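Local atomic coordinates of nucleoside diphosphate kinase family protein (Babesia bovis, PDB entry 3JS9), a protein that probably catalyses, as a magnesium-dependent nucleoside diphosphate kinase, the transfer of phosphate between nucleoside triphosphates and diphosphates. Residues Ala42-His47 with Val78-Trp83. Numbering follows the deposited sequence.
Sequences AAKFEH and VFCMIW. With SO4 (sulfate ion), chain D.
Phe45 and Phe79 sit opposite each other as a non-hydrogen-bonded pair where strand 39-46, an edge strand of this chain's sheet, runs antiparallel to strand 78-85 in the ferredoxin-like fold of nucleoside diphosphate kinases. Both rings leave on the same face, chi1 (-168° for Phe45, -176° for Phe79) setting CG anti to the backbone N. From there the Phe79 ring reaches obliquely across to the neighbouring strand: its CD2 is 4.2 Å from Phe45 CB, its CZ 4.0 Å from Ala43 CB. Phe45 CD1 comes within 3.5 Å of Val78 O, and its ring meets Trp147 of a second subunit edge-to-face; backbone hydrogen bonds from Ala43 and Phe45 also join that subunit. The opposite face, on which helix 128-138 packs, carries Lys44, Cys80, Glu46 and Val78. Glu46 and Val78 lie side by side, CG to CG2 at 4.1 Å, and the carboxylate arm extends past Cys80 SG. Lys44 CG lies 4.1 Å from Cys80 CB, and its NZ hydrogen-bonds to Gln143 OE1 and Trp138 O, with a long 3.9 Å salt bridge to Glu46 OE1. The backbone hydrogen bonds between Glu46 and Val78 are nearly straight, Val78 N reaching Glu46 O at 2.9 Å with 171° at the hydrogen.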
loop_
_atom_site.group_PDB
_atom_site.type_symbol
_atom_site.label_atom_id
_atom_site.label_comp_id
_atom_site.label_asym_id
_atom_site.label_seq_id
_atom_site.Cartn_x
_atom_site.Cartn_y
_atom_site.Cartn_z
ATOM N N ALA A 42 -21.585 -9.644 -8.150
ATOM C CA ALA A 42 -22.115 -8.674 -9.116
ATOM C C ALA A 42 -21.495 -7.316 -8.876
ATOM O O ALA A 42 -21.213 -6.938 -7.720
ATOM C CB ALA A 42 -23.631 -8.561 -9.019
ATOM N N ALA A 43 -21.291 -6.573 -9.949
ATOM C CA ALA A 43 -20.747 -5.241 -9.821
ATOM C C ALA A 43 -21.106 -4.500 -11.081
ATOM O O ALA A 43 -21.161 -5.132 -12.144
ATOM C CB ALA A 43 -19.228 -5.309 -9.670
ATOM N N LYS A 44 -21.344 -3.189 -10.975
ATOM C CA LYS A 44 -21.487 -2.300 -12.150
ATOM C C LYS A 44 -21.399 -0.820 -11.763
ATOM O O LYS A 44 -21.863 -0.421 -10.705
ATOM C CB LYS A 44 -22.831 -2.530 -12.856
ATOM C CG LYS A 44 -24.035 -2.359 -11.935
ATOM C CD LYS A 44 -25.325 -2.555 -12.656
ATOM C CE LYS A 44 -26.506 -2.540 -11.701
ATOM N NZ LYS A 44 -27.728 -3.148 -12.360
ATOM N N PHE A 45 -20.805 -0.014 -12.643
ATOM C CA PHE A 45 -20.794 1.436 -12.523
ATOM C C PHE A 45 -22.130 1.909 -13.140
ATOM O O PHE A 45 -22.517 1.422 -14.186
ATOM C CB PHE A 45 -19.612 1.968 -13.355
ATOM C CG PHE A 45 -19.270 3.422 -13.130
ATOM C CD1 PHE A 45 -19.222 3.971 -11.834
ATOM C CD2 PHE A 45 -18.951 4.230 -14.213
ATOM C CE1 PHE A 45 -18.876 5.282 -11.626
ATOM C CE2 PHE A 45 -18.598 5.582 -14.024
ATOM C CZ PHE A 45 -18.555 6.107 -12.725
ATOM N N GLU A 46 -22.827 2.844 -12.511
ATOM C CA GLU A 46 -24.075 3.359 -13.083
ATOM C C GLU A 46 -24.502 4.752 -12.613
ATOM O O GLU A 46 -24.029 5.273 -11.577
ATOM C CB GLU A 46 -25.230 2.384 -12.877
ATOM C CG GLU A 46 -25.981 2.570 -11.602
ATOM C CD GLU A 46 -27.145 1.611 -11.499
ATOM O OE1 GLU A 46 -27.281 0.720 -12.379
ATOM O OE2 GLU A 46 -27.923 1.727 -10.530
ATOM N N HIS A 47 -25.382 5.345 -13.423
ATOM C CA HIS A 47 -26.174 6.512 -13.051
ATOM C C HIS A 47 -27.558 5.976 -12.669
ATOM O O HIS A 47 -28.334 5.614 -13.529
ATOM C CB HIS A 47 -26.270 7.430 -14.261
ATOM C CG HIS A 47 -26.981 8.721 -14.000
ATOM N ND1 HIS A 47 -26.466 9.940 -14.394
ATOM C CD2 HIS A 47 -28.167 8.987 -13.399
ATOM C CE1 HIS A 47 -27.297 10.901 -14.030
ATOM N NE2 HIS A 47 -28.335 10.349 -13.424
ATOM N N VAL A 78 -22.726 6.064 -9.126
ATOM C CA VAL A 78 -22.465 5.170 -8.003
ATOM C C VAL A 78 -21.808 3.905 -8.497
ATOM O O VAL A 78 -21.906 3.593 -9.678
ATOM C CB VAL A 78 -23.769 4.831 -7.180
ATOM C CG1 VAL A 78 -24.437 6.116 -6.695
ATOM C CG2 VAL A 78 -24.758 3.962 -7.998
ATOM N N PHE A 79 -21.143 3.160 -7.610
ATOM C CA PHE A 79 -20.614 1.861 -8.003
ATOM C C PHE A 79 -21.231 0.783 -7.146
ATOM O O PHE A 79 -21.084 0.810 -5.925
ATOM C CB PHE A 79 -19.089 1.854 -7.958
ATOM C CG PHE A 79 -18.464 0.566 -8.445
ATOM C CD1 PHE A 79 -18.204 -0.467 -7.564
ATOM C CD2 PHE A 79 -18.102 0.412 -9.781
ATOM C CE1 PHE A 79 -17.627 -1.644 -8.015
ATOM C CE2 PHE A 79 -17.519 -0.774 -10.236
ATOM C CZ PHE A 79 -17.292 -1.794 -9.371
ATOM N N CYS A 80 -21.927 -0.158 -7.795
ATOM C CA CYS A 80 -22.757 -1.172 -7.137
ATOM C C CYS A 80 -22.059 -2.498 -7.092
ATOM O O CYS A 80 -21.461 -2.899 -8.092
ATOM C CB CYS A 80 -24.060 -1.389 -7.910
ATOM S SG CYS A 80 -24.977 0.109 -8.382
ATOM N N MET A 81 -22.185 -3.209 -5.962
ATOM C CA MET A 81 -21.590 -4.543 -5.774
ATOM C C MET A 81 -22.489 -5.415 -4.939
ATOM O O MET A 81 -23.247 -4.900 -4.113
ATOM C CB MET A 81 -20.233 -4.463 -5.052
ATOM C CG MET A 81 -19.147 -3.738 -5.850
ATOM S SD MET A 81 -17.816 -3.281 -4.739
ATOM C CE MET A 81 -18.394 -1.694 -4.043
ATOM N N ILE A 82 -22.413 -6.729 -5.160
ATOM C CA ILE A 82 -22.943 -7.711 -4.205
ATOM C C ILE A 82 -21.786 -8.637 -3.849
ATOM O O ILE A 82 -21.065 -9.077 -4.731
ATOM C CB ILE A 82 -24.073 -8.571 -4.788
ATOM C CG1 ILE A 82 -25.306 -7.729 -5.056
ATOM C CG2 ILE A 82 -24.403 -9.788 -3.863
ATOM C CD1 ILE A 82 -26.455 -8.553 -5.736
ATOM N N TRP A 83 -21.633 -8.917 -2.561
ATOM C CA TRP A 83 -20.584 -9.769 -2.038
ATOM C C TRP A 83 -21.195 -10.904 -1.230
ATOM O O TRP A 83 -22.167 -10.700 -0.504
ATOM C CB TRP A 83 -19.640 -8.949 -1.159
ATOM C CG TRP A 83 -18.787 -8.014 -1.924
ATOM C CD1 TRP A 83 -19.068 -6.708 -2.241
ATOM C CD2 TRP A 83 -17.511 -8.304 -2.500
ATOM N NE1 TRP A 83 -18.035 -6.172 -2.968
ATOM C CE2 TRP A 83 -17.074 -7.135 -3.157
ATOM C CE3 TRP A 83 -16.697 -9.446 -2.534
ATOM C CZ2 TRP A 83 -15.850 -7.064 -3.827
ATOM C CZ3 TRP A 83 -15.478 -9.378 -3.207
ATOM C CH2 TRP A 83 -15.062 -8.188 -3.840
HETATM S S SO4 D . -29.602 13.959 -13.002
HETATM O O1 SO4 D . -29.615 14.423 -11.613
HETATM O O2 SO4 D . -29.964 12.544 -12.983
HETATM O O3 SO4 D . -30.552 14.733 -13.796
HETATM O O4 SO4 D . -28.288 14.185 -13.612
#